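Local coordinates for sulfate transporter sulfate transporter family protein (Wolinella succinogenes, PDB 4DGF), which probably moves sulfate or related anions across the membrane as a SulP-family transporter, this chain being its STAS domain, at residues P32-V37 / V62-A67; S90-R95 / E112-H117; K42-V47 / W74-S79; D13-K18 / I56-R61. All coordinates share one frame; numbering follows the deposited sequence.

Contact 1: P32-V37 / V62-A67; sequences PFFFGV and VPVIDA
The methyl CD1 of I65 sits over one face of the F33 ring, 4.2 Å from the ring centroid and 28° off its normal, a CH-pi contact with the two side chains lying side by side. V37 CG1 lies against the opposite face, offset toward the rim, and A72 and L73 of helix 67-83 join this buried core. Closer to the backbone, F33 CB packs on V62 CG1 at 3.9 Å.

Further out, CG2 of V64 serves two partners: P32 CB lies 3.7 Å away and F34 CZ touches it at 3.5 Å. F34 CG, anti to its carbonyl carbon (chi1 -58°), sends the ring back beside P32, whose CB sits off-centre over one face, while D66 N approaches the ring edge in plane.

The polar edge is a single parallel bridge. F33 N gives a nearly straight bond to V64 O (3.0 Å, 178°), and D66 N reaches F33 O by a weak bond of 3.3 Å. The D66 carboxylate turns to the backbone, OD1 accepting from G69 N as the N-cap of helix 67-83, while F34 is the N-cap residue of helix 35-41. The F33-I65 bridge thus ties the lead-in of one helix to that of the other. D66 at this helix start is consistent with the region of the phosphorylated serine in the anti-sigma factor antagonists, related STAS proteins, though here A67 follows, without a hydroxyl.

Contact 2: S90-R95 / E112-H117; sequences SGVSDR and ERVFDH
V92 meets the 112-117 segment with both its amide and its side chain. Its N donates to F115 O at 3.0 Å with an angle of 172°, nearly straight and directed at a lone pair of that oxygen. Beside this bond CG2 of V92, anti to its own carbonyl carbon, packs on V114 CG1 at 3.8 Å, the two valines crossing obliquely. V114 also reaches I106 and L109, carrying the apolar contact on toward helix 105-109.

S90, the last residue of edge strand 86-90, brings its CA within 3.4 Å of F115 O in a CA-H...O contact, so that the one carbonyl oxygen receives the V92 amide together with this softer approach. Here the chain beyond helix 105-109 returns along the outer side of the parallel sheet: R113 and F115 both form backbone bonds with L89.

The F115 side chain leads away from S90, its CB 4.2 Å from S90 CA, and touches K120 and A121 of helix 118-130. G91, turning at positive phi (65°), places its CA 3.5 Å from D116 O. The carboxylate of D116 is paired with K120, and H117 ND1 caps the following helix at D119 N.

Contact 3: K42-V47 / W74-S79; sequences KGVLDV and WEFQES
L45, in the turn that follows helix 35-41, comes alongside S79 of helix 67-83 with their CA atoms 6.8 Å apart. L45 and F76 carry the largest shares of the contact. Their side chains cross at about a right angle, L45 CG lying 4.1 Å from F76 CE1, and V44 CB comes obliquely to the same ring atom. F76 CG, anti to its backbone N (chi1 -174°), is thereby carried from the helix toward V44 and L45, and the ring also makes an edge-to-face pair with F55 of the central strand. L45 CD1 lies 3.6 Å from S79 O.

The polar link is a water that accepts from L45 N at 2.9 Å and donates to S79 OG at 2.8 Å. That hydroxyl gives its own proton back to its helix, to F76 O at 2.7 Å. An alanine in place of S79 would probably leave the water without its acceptor and L45 N less firmly tied to the helix.

The K42 chain crosses the E75 side chain at about a right angle, CE nearest the carboxylate oxygens and NZ beyond salt-bridge distance of OE1; as E75 has two conformers, this detail is doubtful. The contact packs together the connections of two successive beta-alpha-beta units, 24-28 to 54-58 and 54-58 to 86-90, in the parallel sheet of the STAS domain.

Contact 4: D13-K18 / I56-R61; sequences DATSKK and ILRMRR
R58 NH1 and NH2 both donate to D13 O, each at 2.8 Å, pinning the segment that precedes the first strand to the end of strand 54-58, the central strand of the parallel STAS sheet. Both bonds are bent (142° and 143°), as expected when two nitrogens share one oxygen. NH1 also donates to T15 OG1 at 2.8 Å, and all three bonds run close to the guanidinium plane. The bend at chi3 (66°) sets NE on the course that brings the guanidinium edge-on to the turn. One carbonyl oxygen thus takes two donors and a single nitrogen serves two acceptors. A leucine in place of R58 would probably leave D13 O and T15 OG1 without these donors and the turn less firmly fixed to the strand.

The R60 guanidinium turns a face to this group: R58 NH2 and D13 O lie 3.3 Å and 3.5 Å above it, both offset toward the rim. The charge of R60 is met by D11 and E28, which probably eases its closeness to R58. D13 OD2 receives a weak bond from H117 NE2. Within the turn, K17 N and K18 N are bonded to A14 O and T15 O. K18 NZ, which also pairs with D119, donates to D13 OD1 at 2.8 Å on the anti lone pair of that oxygen.

Overall arrangement
From the N terminus, contact 4 comes first, closing the long loop from residues 13-18, ahead of strand 24-28, to the end of strand 54-58. Contacts 1 and 3 open inside it and close after it, at 62-67 and then 74-79, so the three cross one another. They bind the N-terminal lead-in, the start and end of helix 35-41, the central strand and helix 67-83 into one unit. Contact 2 follows in series, joining the end of strand 86-90 to the approach to helix 118-130. It meets contact 4 through backbone pairing of S90 with L57 and M59, and contact 1 where R95 packs on P63 and V64. F33 and M59 join contacts 1 and 4.

Contact 1: P32-V37 / V62-A67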
loop_
_atom_site.group_PDB
_atom_site.type_symbol
_atom_site.label_atom_id
_atom_site.label_comp_id
_atom_site.label_asym_id
_atom_site.label_seq_id
_atom_site.Cartn_x
_atom_site.Cartn_y
_atom_site.Cartn_z
ATOM N N PRO A 32 -7.155 -1.740 -11.953
ATOM C CA PRO A 32 -5.988 -2.537 -12.414
ATOM C C PRO A 32 -4.708 -1.758 -12.330
ATOM O O PRO A 32 -4.728 -0.579 -12.702
ATOM C CB PRO A 32 -6.351 -2.833 -13.875
ATOM C CG PRO A 32 -7.820 -3.036 -13.754
ATOM C CD PRO A 32 -8.284 -1.863 -12.898
ATOM N N PHE A 33 -3.648 -2.359 -11.788
ATOM C CA PHE A 33 -2.417 -1.570 -11.553
ATOM C C PHE A 33 -1.515 -1.773 -12.731
ATOM O O PHE A 33 -0.585 -2.633 -12.752
ATOM C CB PHE A 33 -1.858 -2.074 -10.227
ATOM C CG PHE A 33 -0.701 -1.281 -9.673
ATOM C CD1 PHE A 33 -0.392 -1.428 -8.307
ATOM C CD2 PHE A 33 0.072 -0.419 -10.453
ATOM C CE1 PHE A 33 0.696 -0.780 -7.725
ATOM C CE2 PHE A 33 1.128 0.223 -9.894
ATOM C CZ PHE A 33 1.442 -0.007 -8.508
ATOM N N PHE A 34 -1.773 -0.951 -13.756
ATOM C CA PHE A 34 -1.030 -0.995 -14.984
ATOM C C PHE A 34 -0.260 0.361 -15.147
ATOM O O PHE A 34 0.025 1.025 -14.127
ATOM C CB PHE A 34 -1.921 -1.259 -16.243
ATOM C CG PHE A 34 -2.722 -2.509 -16.218
ATOM C CD1 PHE A 34 -2.260 -3.635 -15.493
ATOM C CD2 PHE A 34 -3.985 -2.620 -16.955
ATOM C CE1 PHE A 34 -3.049 -4.806 -15.456
ATOM C CE2 PHE A 34 -4.700 -3.829 -16.940
ATOM C CZ PHE A 34 -4.222 -4.918 -16.136
ATOM N N PHE A 35 -0.012 0.776 -16.402
ATOM C CA PHE A 35 0.971 1.896 -16.538
ATOM C C PHE A 35 0.349 3.170 -15.961
ATOM O O PHE A 35 1.087 4.039 -15.500
ATOM C CB PHE A 35 1.345 2.112 -18.041
ATOM C CG PHE A 35 0.296 2.808 -18.862
ATOM C CD1 PHE A 35 0.366 4.206 -19.074
ATOM C CD2 PHE A 35 -0.814 2.115 -19.382
ATOM C CE1 PHE A 35 -0.616 4.871 -19.839
ATOM C CE2 PHE A 35 -1.786 2.759 -20.188
ATOM C CZ PHE A 35 -1.686 4.167 -20.351
ATOM N N GLY A 36 -1.002 3.322 -16.078
ATOM C CA GLY A 36 -1.692 4.612 -15.567
ATOM C C GLY A 36 -1.403 4.821 -14.087
ATOM O O GLY A 36 -0.979 5.918 -13.633
ATOM N N VAL A 37 -1.691 3.791 -13.266
ATOM C CA VAL A 37 -1.468 3.833 -11.831
ATOM C C VAL A 37 0.037 3.978 -11.600
ATOM O O VAL A 37 0.499 4.766 -10.745
ATOM C CB VAL A 37 -1.955 2.619 -11.182
ATOM C CG1 VAL A 37 -1.552 2.471 -9.726
ATOM C CG2 VAL A 37 -3.454 2.452 -11.351
ATOM N N VAL A 62 -8.053 -3.498 -6.831
ATOM C CA VAL A 62 -6.972 -3.915 -7.745
ATOM C C VAL A 62 -7.054 -5.462 -7.815
ATOM O O VAL A 62 -6.533 -6.162 -6.909
ATOM C CB VAL A 62 -5.653 -3.546 -7.153
ATOM C CG1 VAL A 62 -4.579 -3.874 -8.176
ATOM C CG2 VAL A 62 -5.579 -2.052 -6.885
ATOM N N PRO A 63 -7.637 -5.996 -8.910
ATOM C CA PRO A 63 -7.498 -7.426 -9.061
ATOM C C PRO A 63 -6.290 -7.975 -9.789
ATOM O O PRO A 63 -6.032 -9.234 -9.690
ATOM C CB PRO A 63 -8.789 -7.829 -9.814
ATOM C CG PRO A 63 -9.170 -6.594 -10.599
ATOM C CD PRO A 63 -8.482 -5.378 -9.964
ATOM N N VAL A 64 -5.523 -7.104 -10.477
ATOM C CA VAL A 64 -4.553 -7.545 -11.423
ATOM C C VAL A 64 -3.495 -6.431 -11.395
ATOM O O VAL A 64 -3.798 -5.244 -11.098
ATOM C CB VAL A 64 -5.127 -7.711 -12.929
ATOM C CG1 VAL A 64 -6.066 -8.904 -13.000
ATOM C CG2 VAL A 64 -5.799 -6.467 -13.409
ATOM N N ILE A 65 -2.276 -6.830 -11.646
ATOM C CA ILE A 65 -1.120 -5.932 -11.800
ATOM C C ILE A 65 -0.238 -6.520 -12.949
ATOM O O ILE A 65 -0.027 -7.785 -13.008
ATOM C CB ILE A 65 -0.397 -5.869 -10.446
ATOM C CG1 ILE A 65 0.841 -4.937 -10.464
ATOM C CG2 ILE A 65 -0.044 -7.308 -10.055
ATOM C CD1 ILE A 65 1.305 -4.704 -9.087
ATOM N N ASP A 66 0.284 -5.632 -13.840
ATOM C CA ASP A 66 1.150 -6.212 -14.860
ATOM C C ASP A 66 2.637 -5.938 -14.534
ATOM O O ASP A 66 2.970 -5.532 -13.382
ATOM C CB ASP A 66 0.763 -5.571 -16.171
ATOM C CG ASP A 66 1.311 -4.140 -16.345
ATOM O OD1 ASP A 66 1.465 -3.414 -15.316
ATOM O OD2 ASP A 66 1.477 -3.645 -17.522
ATOM N N ALA A 67 3.525 -6.142 -15.513
ATOM C CA ALA A 67 4.927 -5.987 -15.192
ATOM C C ALA A 67 5.278 -4.481 -14.859
ATOM O O ALA A 67 6.176 -4.212 -14.058
ATOM C CB ALA A 67 5.769 -6.471 -16.349
#

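Contact 2: S90-R95 / E112-H117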
loop_
_atom_site.group_PDB
_atom_site.type_symbol
_atom_site.label_atom_id
_atom_site.label_comp_id
_atom_site.label_asym_id
_atom_site.label_seq_id
_atom_site.Cartn_x
_atom_site.Cartn_y
_atom_site.Cartn_z
ATOM N N SER A 90 -3.325 -2.981 1.965
ATOM C CA SER A 90 -4.588 -3.451 2.515
ATOM C C SER A 90 -5.464 -3.830 1.331
ATOM O O SER A 90 -5.193 -3.413 0.169
ATOM C CB SER A 90 -5.309 -2.387 3.348
ATOM O OG SER A 90 -5.681 -1.260 2.586
ATOM N N GLY A 91 -6.528 -4.554 1.656
ATOM C CA GLY A 91 -7.568 -4.940 0.687
ATOM C C GLY A 91 -7.008 -5.878 -0.401
ATOM O O GLY A 91 -7.511 -5.894 -1.523
ATOM N N VAL A 92 -6.010 -6.636 -0.013
ATOM C CA VAL A 92 -5.363 -7.532 -1.033
ATOM C C VAL A 92 -6.213 -8.820 -1.176
ATOM O O VAL A 92 -6.362 -9.619 -0.219
ATOM C CB VAL A 92 -3.929 -7.890 -0.648
ATOM C CG1 VAL A 92 -3.344 -8.915 -1.609
ATOM C CG2 VAL A 92 -3.035 -6.661 -0.604
ATOM N N SER A 93 -6.788 -9.007 -2.364
ATOM C CA SER A 93 -7.657 -10.187 -2.603
ATOM C C SER A 93 -6.721 -11.434 -2.753
ATOM O O SER A 93 -5.548 -11.332 -2.938
ATOM C CB SER A 93 -8.410 -10.038 -3.920
ATOM O OG SER A 93 -7.463 -9.972 -4.997
ATOM N N ASP A 94 -7.308 -12.613 -2.679
ATOM C CA ASP A 94 -6.520 -13.824 -2.930
ATOM C C ASP A 94 -5.886 -13.890 -4.323
ATOM O O ASP A 94 -4.738 -14.278 -4.436
ATOM C CB ASP A 94 -7.454 -15.028 -2.720
ATOM C CG ASP A 94 -7.704 -15.328 -1.262
ATOM O OD1 ASP A 94 -7.088 -14.697 -0.364
ATOM O OD2 ASP A 94 -8.560 -16.232 -1.001
ATOM N N ARG A 95 -6.539 -13.326 -5.349
ATOM C CA ARG A 95 -5.930 -13.339 -6.667
ATOM C C ARG A 95 -4.765 -12.356 -6.726
ATOM O O ARG A 95 -3.655 -12.696 -7.172
ATOM C CB ARG A 95 -6.973 -13.017 -7.703
ATOM C CG ARG A 95 -6.251 -12.858 -9.022
ATOM C CD ARG A 95 -7.246 -12.427 -10.040
ATOM N NE ARG A 95 -6.438 -12.430 -11.261
ATOM C CZ ARG A 95 -6.923 -12.394 -12.486
ATOM N NH1 ARG A 95 -8.238 -12.296 -12.667
ATOM N NH2 ARG A 95 -6.062 -12.354 -13.503
ATOM N N GLU A 112 3.545 -10.104 7.046
ATOM C CA GLU A 112 2.853 -9.428 8.124
ATOM C C GLU A 112 2.450 -7.974 7.770
ATOM O O GLU A 112 1.677 -7.317 8.500
ATOM C CB GLU A 112 3.735 -9.469 9.396
ATOM C CG GLU A 112 4.820 -8.413 9.420
ATOM C CD GLU A 112 6.038 -8.760 8.566
ATOM O OE1 GLU A 112 6.139 -9.900 7.926
ATOM O OE2 GLU A 112 6.927 -7.858 8.570
ATOM N N ARG A 113 2.954 -7.499 6.639
ATOM C CA ARG A 113 2.590 -6.151 6.090
ATOM C C ARG A 113 1.410 -6.142 5.076
ATOM O O ARG A 113 1.084 -5.050 4.543
ATOM C CB ARG A 113 3.778 -5.550 5.372
ATOM C CG ARG A 113 5.126 -5.562 6.139
ATOM C CD ARG A 113 5.309 -4.363 6.970
ATOM N NE ARG A 113 6.701 -4.176 7.394
ATOM C CZ ARG A 113 7.589 -3.461 6.701
ATOM N NH1 ARG A 113 7.218 -2.810 5.554
ATOM N NH2 ARG A 113 8.793 -3.309 7.199
ATOM N N VAL A 114 0.776 -7.330 4.832
ATOM C CA VAL A 114 -0.170 -7.461 3.764
ATOM C C VAL A 114 -1.490 -7.854 4.449
ATOM O O VAL A 114 -1.532 -8.889 5.206
ATOM C CB VAL A 114 0.298 -8.564 2.751
ATOM C CG1 VAL A 114 -0.702 -8.662 1.624
ATOM C CG2 VAL A 114 1.680 -8.142 2.227
ATOM N N PHE A 115 -2.557 -7.096 4.177
ATOM C CA PHE A 115 -3.864 -7.288 4.774
ATOM C C PHE A 115 -5.004 -7.397 3.798
ATOM O O PHE A 115 -4.924 -6.806 2.727
ATOM C CB PHE A 115 -4.206 -6.109 5.692
ATOM C CG PHE A 115 -3.136 -5.897 6.782
ATOM C CD1 PHE A 115 -3.276 -6.509 8.040
ATOM C CD2 PHE A 115 -1.986 -5.204 6.476
ATOM C CE1 PHE A 115 -2.252 -6.363 9.000
ATOM C CE2 PHE A 115 -0.982 -5.103 7.429
ATOM C CZ PHE A 115 -1.126 -5.644 8.690
ATOM N N ASP A 116 -6.105 -8.087 4.209
ATOM C CA ASP A 116 -7.162 -8.191 3.292
ATOM C C ASP A 116 -8.218 -7.122 3.498
ATOM O O ASP A 116 -9.249 -7.148 2.768
ATOM C CB ASP A 116 -7.814 -9.572 3.312
ATOM C CG ASP A 116 -8.395 -9.923 4.667
ATOM O OD1 ASP A 116 -8.647 -9.021 5.473
ATOM O OD2 ASP A 116 -8.645 -11.138 4.947
ATOM N N HIS A 117 -7.951 -6.230 4.433
ATOM C CA HIS A 117 -8.954 -5.253 4.844
ATOM C C HIS A 117 -8.266 -4.077 5.486
ATOM O O HIS A 117 -7.337 -4.219 6.335
ATOM C CB HIS A 117 -9.973 -5.829 5.860
ATOM C CG HIS A 117 -11.294 -5.021 5.901
ATOM N ND1 HIS A 117 -11.485 -3.875 6.644
ATOM C CD2 HIS A 117 -12.485 -5.198 5.194
ATOM C CE1 HIS A 117 -12.709 -3.372 6.406
ATOM N NE2 HIS A 117 -13.319 -4.151 5.528
#

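Contact 3: K42-V47 / W74-S79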
loop_
_atom_site.group_PDB
_atom_site.type_symbol
_atom_site.label_atom_id
_atom_site.label_comp_id
_atom_site.label_asym_id
_atom_site.label_seq_id
_atom_site.Cartn_x
_atom_site.Cartn_y
_atom_site.Cartn_z
ATOM N N LYS A 42 4.469 6.791 -8.950
ATOM C CA LYS A 42 5.922 7.096 -9.041
ATOM C C LYS A 42 6.253 8.357 -8.336
ATOM O O LYS A 42 5.790 9.450 -8.682
ATOM C CB LYS A 42 6.431 7.223 -10.489
ATOM C CG LYS A 42 7.975 7.095 -10.512
ATOM C CD LYS A 42 8.503 7.032 -11.923
ATOM C CE LYS A 42 9.896 6.438 -11.836
ATOM N NZ LYS A 42 10.813 7.051 -12.835
ATOM N N GLY A 43 7.204 8.248 -7.408
ATOM C CA GLY A 43 7.756 9.435 -6.795
ATOM C C GLY A 43 6.867 10.075 -5.748
ATOM O O GLY A 43 7.212 11.163 -5.219
ATOM N N VAL A 44 5.759 9.417 -5.370
ATOM C CA VAL A 44 4.887 10.002 -4.383
ATOM C C VAL A 44 5.599 10.306 -3.062
ATOM O O VAL A 44 5.340 11.344 -2.476
ATOM C CB VAL A 44 3.682 9.086 -4.116
ATOM C CG1 VAL A 44 3.037 9.410 -2.773
ATOM C CG2 VAL A 44 2.597 9.288 -5.247
ATOM N N LEU A 45 6.522 9.460 -2.589
ATOM C CA LEU A 45 7.166 9.823 -1.336
ATOM C C LEU A 45 8.150 11.006 -1.517
ATOM O O LEU A 45 8.459 11.667 -0.568
ATOM C CB LEU A 45 7.873 8.623 -0.723
ATOM C CG LEU A 45 7.151 7.683 0.229
ATOM C CD1 LEU A 45 8.261 6.826 0.823
ATOM C CD2 LEU A 45 6.363 8.321 1.375
ATOM N N ASP A 46 8.675 11.284 -2.708
ATOM C CA ASP A 46 9.545 12.481 -2.847
ATOM C C ASP A 46 8.734 13.799 -2.867
ATOM O O ASP A 46 9.357 14.871 -2.845
ATOM C CB ASP A 46 10.320 12.473 -4.163
ATOM C CG ASP A 46 11.239 11.230 -4.327
ATOM O OD1 ASP A 46 11.920 10.826 -3.323
ATOM O OD2 ASP A 46 11.269 10.668 -5.472
ATOM N N VAL A 47 7.393 13.748 -2.936
ATOM C CA VAL A 47 6.610 15.007 -2.866
ATOM C C VAL A 47 5.728 15.155 -1.619
ATOM O O VAL A 47 4.916 16.061 -1.549
ATOM C CB VAL A 47 5.774 15.238 -4.154
ATOM C CG1 VAL A 47 6.681 15.093 -5.375
ATOM C CG2 VAL A 47 4.648 14.209 -4.234
ATOM N N TRP A 74 7.604 -2.117 -6.736
ATOM C CA TRP A 74 8.935 -2.436 -6.184
ATOM C C TRP A 74 9.681 -1.142 -5.920
ATOM O O TRP A 74 10.352 -0.992 -4.829
ATOM C CB TRP A 74 9.881 -3.147 -7.183
ATOM C CG TRP A 74 9.689 -4.625 -7.249
ATOM C CD1 TRP A 74 9.190 -5.392 -8.307
ATOM C CD2 TRP A 74 10.019 -5.591 -6.232
ATOM N NE1 TRP A 74 9.229 -6.717 -8.003
ATOM C CE2 TRP A 74 9.663 -6.913 -6.791
ATOM C CE3 TRP A 74 10.580 -5.520 -4.947
ATOM C CZ2 TRP A 74 9.864 -8.120 -6.082
ATOM C CZ3 TRP A 74 10.741 -6.718 -4.249
ATOM C CH2 TRP A 74 10.395 -7.991 -4.806
ATOM N N GLU A 75 9.646 -0.222 -6.879
ATOM C CA GLU A 75 10.419 0.998 -6.669
ATOM C C GLU A 75 9.750 1.853 -5.581
ATOM O O GLU A 75 10.421 2.587 -4.884
ATOM C CB GLU A 75 10.629 1.766 -7.974
ATOM C CG GLU A 75 9.470 2.655 -8.322
ATOM C CD GLU A 75 9.771 3.646 -9.455
ATOM O OE1 GLU A 75 10.820 4.364 -9.359
ATOM O OE2 GLU A 75 8.936 3.712 -10.416
ATOM N N PHE A 76 8.436 1.721 -5.380
ATOM C CA PHE A 76 7.826 2.454 -4.338
ATOM C C PHE A 76 8.254 1.908 -2.965
ATOM O O PHE A 76 8.499 2.698 -2.011
ATOM C CB PHE A 76 6.294 2.449 -4.469
ATOM C CG PHE A 76 5.637 3.338 -3.465
ATOM C CD1 PHE A 76 5.720 4.697 -3.564
ATOM C CD2 PHE A 76 4.956 2.788 -2.397
ATOM C CE1 PHE A 76 5.143 5.524 -2.597
ATOM C CE2 PHE A 76 4.374 3.608 -1.417
ATOM C CZ PHE A 76 4.516 4.972 -1.503
ATOM N N GLN A 77 8.283 0.584 -2.843
ATOM C CA GLN A 77 8.727 -0.022 -1.589
ATOM C C GLN A 77 10.193 0.359 -1.264
ATOM O O GLN A 77 10.491 0.624 -0.135
ATOM C CB GLN A 77 8.467 -1.547 -1.733
ATOM C CG GLN A 77 8.717 -2.369 -0.509
ATOM C CD GLN A 77 10.117 -2.804 -0.349
ATOM O OE1 GLN A 77 10.784 -3.134 -1.326
ATOM N NE2 GLN A 77 10.567 -2.923 0.932
ATOM N N GLU A 78 11.034 0.466 -2.272
ATOM C CA GLU A 78 12.430 0.974 -2.149
ATOM C C GLU A 78 12.512 2.385 -1.684
ATOM O O GLU A 78 13.311 2.658 -0.752
ATOM C CB GLU A 78 13.189 0.787 -3.447
ATOM C CG GLU A 78 13.467 -0.708 -3.644
ATOM C CD GLU A 78 14.448 -0.939 -4.766
ATOM O OE1 GLU A 78 15.402 -0.117 -4.898
ATOM O OE2 GLU A 78 14.260 -1.937 -5.513
ATOM N N SER A 79 11.661 3.262 -2.236
ATOM C CA SER A 79 11.530 4.603 -1.744
ATOM C C SER A 79 11.088 4.660 -0.270
ATOM O O SER A 79 11.575 5.489 0.530
ATOM C CB SER A 79 10.674 5.490 -2.685
ATOM O OG SER A 79 9.291 5.282 -2.422
HETATM O O HOH W 1 7.995 7.291 -3.827
#

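Contact 4: D13-K18 / I56-R61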
loop_
_atom_site.group_PDB
_atom_site.type_symbol
_atom_site.label_atom_id
_atom_site.label_comp_id
_atom_site.label_asym_id
_atom_site.label_seq_id
_atom_site.Cartn_x
_atom_site.Cartn_y
_atom_site.Cartn_z
ATOM N N ASP A 13 -16.497 1.230 4.015
ATOM C CA ASP A 13 -15.043 1.144 4.159
ATOM C C ASP A 13 -14.250 2.249 3.452
ATOM O O ASP A 13 -13.024 2.112 3.187
ATOM C CB ASP A 13 -14.588 -0.281 3.701
ATOM C CG ASP A 13 -15.076 -1.355 4.701
ATOM O OD1 ASP A 13 -15.041 -1.118 5.932
ATOM O OD2 ASP A 13 -15.543 -2.406 4.253
ATOM N N ALA A 14 -14.920 3.354 3.173
ATOM C CA ALA A 14 -14.282 4.513 2.640
ATOM C C ALA A 14 -13.286 5.059 3.648
ATOM O O ALA A 14 -13.483 4.955 4.876
ATOM C CB ALA A 14 -15.311 5.576 2.281
ATOM N N THR A 15 -12.171 5.596 3.166
ATOM C CA THR A 15 -11.217 6.101 4.115
ATOM C C THR A 15 -11.797 7.167 5.081
ATOM O O THR A 15 -11.406 7.216 6.238
ATOM C CB THR A 15 -9.941 6.644 3.434
ATOM O OG1 THR A 15 -9.331 5.546 2.705
ATOM C CG2 THR A 15 -8.971 7.106 4.483
ATOM N N SER A 16 -12.733 7.918 4.545
ATOM C CA SER A 16 -13.395 9.021 5.306
ATOM C C SER A 16 -14.204 8.423 6.482
ATOM O O SER A 16 -14.529 9.160 7.422
ATOM C CB SER A 16 -14.292 9.856 4.407
ATOM O OG SER A 16 -15.353 9.089 3.928
ATOM N N LYS A 17 -14.494 7.124 6.456
ATOM C CA LYS A 17 -15.286 6.509 7.554
ATOM C C LYS A 17 -14.389 5.982 8.620
ATOM O O LYS A 17 -14.886 5.465 9.629
ATOM C CB LYS A 17 -16.137 5.322 7.098
ATOM C CG LYS A 17 -16.993 5.505 5.882
ATOM C CD LYS A 17 -18.170 6.375 6.137
ATOM C CE LYS A 17 -18.803 6.579 4.766
ATOM N NZ LYS A 17 -19.399 7.940 4.672
ATOM N N LYS A 18 -13.066 5.990 8.397
ATOM C CA LYS A 18 -12.097 5.409 9.336
ATOM C C LYS A 18 -11.368 6.407 10.204
ATOM O O LYS A 18 -11.301 7.599 9.864
ATOM C CB LYS A 18 -11.053 4.500 8.579
ATOM C CG LYS A 18 -11.709 3.525 7.613
ATOM C CD LYS A 18 -12.401 2.361 8.319
ATOM C CE LYS A 18 -13.177 1.600 7.250
ATOM N NZ LYS A 18 -14.073 0.600 7.925
ATOM N N ILE A 56 -0.103 3.361 3.723
ATOM C CA ILE A 56 -0.998 2.259 3.397
ATOM C C ILE A 56 -1.377 2.417 1.946
ATOM O O ILE A 56 -1.962 3.421 1.531
ATOM C CB ILE A 56 -2.255 2.247 4.303
ATOM C CG1 ILE A 56 -1.831 2.239 5.767
ATOM C CG2 ILE A 56 -3.174 1.028 3.910
ATOM C CD1 ILE A 56 -2.943 2.163 6.771
ATOM N N LEU A 57 -1.107 1.369 1.167
ATOM C CA LEU A 57 -1.575 1.384 -0.195
ATOM C C LEU A 57 -2.836 0.518 -0.239
ATOM O O LEU A 57 -2.753 -0.739 0.097
ATOM C CB LEU A 57 -0.454 0.735 -1.019
ATOM C CG LEU A 57 -0.548 0.991 -2.452
ATOM C CD1 LEU A 57 -0.348 2.460 -2.848
ATOM C CD2 LEU A 57 0.611 0.213 -3.118
ATOM N N ARG A 58 -3.976 1.166 -0.482
ATOM C CA ARG A 58 -5.224 0.499 -0.536
ATOM C C ARG A 58 -5.453 -0.160 -1.871
ATOM O O ARG A 58 -5.593 0.570 -2.918
ATOM C CB ARG A 58 -6.465 1.449 -0.236
ATOM C CG ARG A 58 -6.361 1.941 1.212
ATOM C CD ARG A 58 -7.660 2.561 1.690
ATOM N NE ARG A 58 -8.733 1.536 1.757
ATOM C CZ ARG A 58 -9.991 1.748 2.118
ATOM N NH1 ARG A 58 -10.417 2.968 2.535
ATOM N NH2 ARG A 58 -10.795 0.700 2.178
HETATM N N MSE A 59 -5.674 -1.467 -1.830
HETATM C CA MSE A 59 -5.653 -2.245 -3.085
HETATM C C MSE A 59 -6.952 -3.003 -3.242
HETATM O O MSE A 59 -7.004 -3.980 -3.984
HETATM C CB MSE A 59 -4.399 -3.176 -3.083
HETATM C CG MSE A 59 -3.080 -2.387 -2.931
HETATM SE SE MSE A 59 -1.547 -3.549 -3.257
HETATM C CE MSE A 59 -1.476 -3.324 -5.254
ATOM N N ARG A 60 -8.019 -2.590 -2.561
ATOM C CA ARG A 60 -9.319 -3.327 -2.743
ATOM C C ARG A 60 -9.910 -3.287 -4.131
ATOM O O ARG A 60 -10.727 -4.184 -4.495
ATOM C CB ARG A 60 -10.418 -2.782 -1.763
ATOM C CG ARG A 60 -10.652 -1.267 -1.985
ATOM C CD ARG A 60 -11.714 -0.823 -0.922
ATOM N NE ARG A 60 -11.895 0.622 -0.999
ATOM C CZ ARG A 60 -12.984 1.275 -0.567
ATOM N NH1 ARG A 60 -14.006 0.583 -0.059
ATOM N NH2 ARG A 60 -13.056 2.609 -0.653
ATOM N N ARG A 61 -9.502 -2.296 -4.923
ATOM C CA ARG A 61 -9.989 -2.127 -6.323
ATOM C C ARG A 61 -9.026 -2.760 -7.320
ATOM O O ARG A 61 -9.194 -2.573 -8.559
ATOM C CB ARG A 61 -10.068 -0.646 -6.718
ATOM C CG ARG A 61 -10.933 0.125 -5.739
ATOM C CD ARG A 61 -11.205 1.531 -6.243
ATOM N NE ARG A 61 -11.656 2.431 -5.159
ATOM C CZ ARG A 61 -12.046 3.695 -5.369
ATOM N NH1 ARG A 61 -12.179 4.166 -6.625
ATOM N NH2 ARG A 61 -12.383 4.503 -4.348
#